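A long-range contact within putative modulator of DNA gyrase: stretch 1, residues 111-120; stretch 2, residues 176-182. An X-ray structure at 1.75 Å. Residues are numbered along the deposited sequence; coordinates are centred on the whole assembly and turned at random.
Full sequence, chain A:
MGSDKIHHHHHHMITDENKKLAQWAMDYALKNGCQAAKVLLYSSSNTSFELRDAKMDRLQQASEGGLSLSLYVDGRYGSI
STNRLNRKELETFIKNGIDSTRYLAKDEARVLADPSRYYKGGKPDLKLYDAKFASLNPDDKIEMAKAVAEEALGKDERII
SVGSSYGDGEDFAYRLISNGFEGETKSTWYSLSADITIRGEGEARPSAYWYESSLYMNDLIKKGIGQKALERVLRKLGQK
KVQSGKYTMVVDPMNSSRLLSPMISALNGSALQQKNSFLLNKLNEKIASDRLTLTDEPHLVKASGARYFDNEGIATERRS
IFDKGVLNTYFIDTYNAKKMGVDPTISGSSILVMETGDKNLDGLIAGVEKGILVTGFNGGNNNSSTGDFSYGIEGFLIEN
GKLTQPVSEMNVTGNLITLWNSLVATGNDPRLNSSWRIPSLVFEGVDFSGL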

# COMPACT_ATOMS: atom_id res chain seq x y z
N VAL A 111 1.35 -12.19 26.92
CA VAL A 111 0.45 -12.28 28.03
C VAL A 111 -0.58 -11.16 27.97
O VAL A 111 -0.41 -10.20 27.26
CB VAL A 111 1.20 -12.22 29.38
CG1 VAL A 111 2.15 -13.41 29.53
CG2 VAL A 111 1.90 -10.89 29.52
N LEU A 112 -1.67 -11.35 28.68
CA LEU A 112 -2.67 -10.28 28.80
C LEU A 112 -2.13 -9.27 29.79
O LEU A 112 -1.31 -9.57 30.67
CB LEU A 112 -4.01 -10.84 29.28
CG LEU A 112 -4.80 -11.77 28.32
CD1 LEU A 112 -6.21 -12.04 28.81
CD2 LEU A 112 -4.86 -11.23 26.99
N ALA A 113 -2.56 -8.03 29.60
CA ALA A 113 -2.23 -6.97 30.57
C ALA A 113 -2.84 -7.27 31.95
O ALA A 113 -3.84 -7.97 32.07
CB ALA A 113 -2.77 -5.64 30.06
N ASP A 114 -2.25 -6.69 32.99
CA ASP A 114 -2.80 -6.70 34.32
C ASP A 114 -4.14 -5.94 34.24
O ASP A 114 -4.13 -4.77 33.79
CB ASP A 114 -1.86 -5.93 35.21
CG ASP A 114 -2.34 -5.74 36.64
OD1 ASP A 114 -3.52 -5.85 37.03
OD2 ASP A 114 -1.49 -5.45 37.50
N PRO A 115 -5.25 -6.53 34.62
CA PRO A 115 -6.55 -5.86 34.43
C PRO A 115 -6.77 -4.63 35.28
O PRO A 115 -7.67 -3.84 34.94
CB PRO A 115 -7.56 -6.96 34.71
CG PRO A 115 -6.82 -7.83 35.59
CD PRO A 115 -5.43 -7.83 35.23
N SER A 116 -5.89 -4.40 36.24
CA SER A 116 -5.94 -3.17 37.07
C SER A 116 -5.60 -1.95 36.17
O SER A 116 -6.02 -0.80 36.48
CB SER A 116 -4.99 -3.28 38.23
OG SER A 116 -3.68 -3.13 37.83
N ARG A 117 -4.92 -2.20 35.04
CA ARG A 117 -4.58 -1.16 34.07
C ARG A 117 -5.64 -0.81 33.04
O ARG A 117 -5.46 0.13 32.29
CB ARG A 117 -3.32 -1.56 33.30
CG ARG A 117 -2.14 -1.82 34.15
CD ARG A 117 -0.94 -2.32 33.35
NE ARG A 117 -0.51 -1.28 32.43
CZ ARG A 117 -0.14 -1.50 31.14
NH1 ARG A 117 -0.01 -2.73 30.60
NH2 ARG A 117 0.19 -0.47 30.44
N TYR A 118 -6.72 -1.59 32.94
CA TYR A 118 -7.71 -1.36 31.95
C TYR A 118 -8.54 -0.10 32.19
O TYR A 118 -8.73 0.30 33.34
CB TYR A 118 -8.67 -2.52 31.92
CG TYR A 118 -8.10 -3.83 31.38
CD1 TYR A 118 -7.14 -3.83 30.39
CD2 TYR A 118 -8.59 -5.06 31.85
CE1 TYR A 118 -6.68 -5.06 29.85
CE2 TYR A 118 -8.17 -6.25 31.29
CZ TYR A 118 -7.24 -6.24 30.31
OH TYR A 118 -6.72 -7.46 29.72
N TYR A 119 -9.01 0.49 31.11
CA TYR A 119 -10.07 1.50 31.22
C TYR A 119 -11.26 0.91 31.96
O TYR A 119 -11.84 -0.10 31.61
CB TYR A 119 -10.46 2.04 29.89
CG TYR A 119 -11.59 3.06 29.94
CD1 TYR A 119 -11.43 4.23 30.65
CD2 TYR A 119 -12.73 2.89 29.20
CE1 TYR A 119 -12.47 5.16 30.65
CE2 TYR A 119 -13.73 3.84 29.20
CZ TYR A 119 -13.56 4.97 29.96
OH TYR A 119 -14.58 5.93 30.01
N LYS A 120 -11.73 1.70 32.92
CA LYS A 120 -12.80 1.27 33.91
C LYS A 120 -14.09 2.04 33.70
O LYS A 120 -15.02 1.87 34.48
CB LYS A 120 -12.28 1.43 35.33
CG LYS A 120 -11.00 0.64 35.70
CD LYS A 120 -11.22 -0.86 35.58
CE LYS A 120 -9.93 -1.61 35.92
NZ LYS A 120 -10.22 -3.15 35.71
N LEU A 176 -13.51 -7.18 23.55
CA LEU A 176 -13.59 -8.02 24.71
C LEU A 176 -12.23 -8.66 24.95
O LEU A 176 -11.56 -9.05 23.98
CB LEU A 176 -14.59 -9.16 24.46
CG LEU A 176 -16.06 -8.82 24.26
CD1 LEU A 176 -16.87 -10.09 23.87
CD2 LEU A 176 -16.61 -8.16 25.49
N ILE A 177 -11.82 -8.74 26.20
CA ILE A 177 -10.59 -9.43 26.60
C ILE A 177 -10.95 -10.35 27.73
O ILE A 177 -11.66 -9.96 28.64
CB ILE A 177 -9.46 -8.47 26.94
CG1 ILE A 177 -9.25 -7.45 25.81
CG2 ILE A 177 -8.19 -9.21 27.26
CD1 ILE A 177 -8.17 -6.42 26.17
N SER A 178 -10.48 -11.61 27.69
CA SER A 178 -10.99 -12.61 28.62
C SER A 178 -10.71 -12.47 30.12
O SER A 178 -11.25 -13.25 30.91
CB SER A 178 -10.46 -14.01 28.17
OG SER A 178 -9.07 -14.05 28.12
N ASN A 179 -9.79 -11.60 30.50
CA ASN A 179 -9.52 -11.32 31.91
C ASN A 179 -10.26 -10.04 32.38
O ASN A 179 -9.85 -9.46 33.40
CB ASN A 179 -8.04 -11.27 32.21
CG ASN A 179 -7.34 -10.08 31.58
OD1 ASN A 179 -7.93 -9.47 30.68
ND2 ASN A 179 -6.14 -9.73 32.10
N GLY A 180 -11.31 -9.68 31.69
CA GLY A 180 -12.31 -8.76 32.24
C GLY A 180 -12.29 -7.37 31.64
O GLY A 180 -12.47 -6.36 32.33
N PHE A 181 -12.15 -7.29 30.34
CA PHE A 181 -12.33 -6.03 29.63
C PHE A 181 -13.49 -6.08 28.64
O PHE A 181 -13.65 -7.05 27.89
CB PHE A 181 -11.08 -5.60 28.91
CG PHE A 181 -11.23 -4.21 28.27
CD1 PHE A 181 -11.31 -3.08 29.10
CD2 PHE A 181 -11.37 -4.06 26.93
CE1 PHE A 181 -11.51 -1.81 28.51
CE2 PHE A 181 -11.56 -2.79 26.32
CZ PHE A 181 -11.68 -1.67 27.14
N GLU A 182 -14.34 -5.02 28.64
CA GLU A 182 -15.31 -4.80 27.62
C GLU A 182 -15.30 -3.31 27.29
O GLU A 182 -15.37 -2.46 28.21
CB GLU A 182 -16.72 -5.22 28.13
CG GLU A 182 -17.83 -4.92 27.18
CD GLU A 182 -19.21 -5.14 27.75
OE1 GLU A 182 -19.34 -4.89 28.98
OE2 GLU A 182 -20.11 -5.53 26.99
O HOH W 1 -11.71 -3.83 33.27

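A polar side chain is cheaply accommodated in a packed contact when each of its ends meets a suitable partner, and Asn 179 illustrates the principle well. It sits in the turn between two strand segments, and its amide group spans two separate points on the facing loop. Its ND2 donates to the carbonyl of Ala 113, with Asn 179 ND2 and Ala 113 O 2.9 Å apart and an N-H...O angle of 138°, serviceable though well short of linear. Its other end is an acceptor: Tyr 118 OH donates to Asn 179 OD1 over 2.5 Å, a short bond. One amide thus satisfies a main-chain acceptor and a phenol donor together, and Asn 179 surrenders more area to the contact than any other residue of either stretch.

The turn that presents this amide is held by its own backbone. Ile 177 O accepts from Gly 180 N at 3.1 Å and from Phe 181 N at 3.2 Å, while Ile 177 N donates to Phe 181 O at 3.0 Å. Gly 180 has phi/psi of 108/43, where a CB would be jammed against the carbonyl O of the preceding residue; that alone calls for glycine.

Its carbonyl is satisfied through solvent. A water donates to Gly 180 O at 2.8 Å and accepts from Lys 120 NZ at 2.9 Å, bridging the two stretches. Although the CA-to-CB bond of Lys 120 points away, the end of the chain comes nearer, and Lys 120 NZ also donates to Pro 115 O at 2.8 Å. Pro 115 O also accepts from Tyr 118 N at 3.2 Å, so a backbone amide and the lysine share one acceptor. Ser 178 OG finds its hydrogen bond elsewhere in the structure; across the contact it packs against carbon, with Leu 112 CD1 3.6 Å from Ser 178 OG.

Around these bonds the packing is apolar. Leu 112 CD1 lies 3.8 Å from Ile 177 CG2 and 3.6 Å from Asn 179 CG, so a leucine methyl touches both the aliphatic neighbour and the amide. Phe 181 CB sits over one face of the Tyr 118 ring, 4.0 Å from its centroid and 18° off the normal, a CH-pi contact. The two aromatic rings themselves meet obliquely, with planes at 49° and centroids 5.3 Å apart. The tyrosine therefore serves two chemistries: its ring packs against carbon while its hydroxyl reaches the amide oxygen.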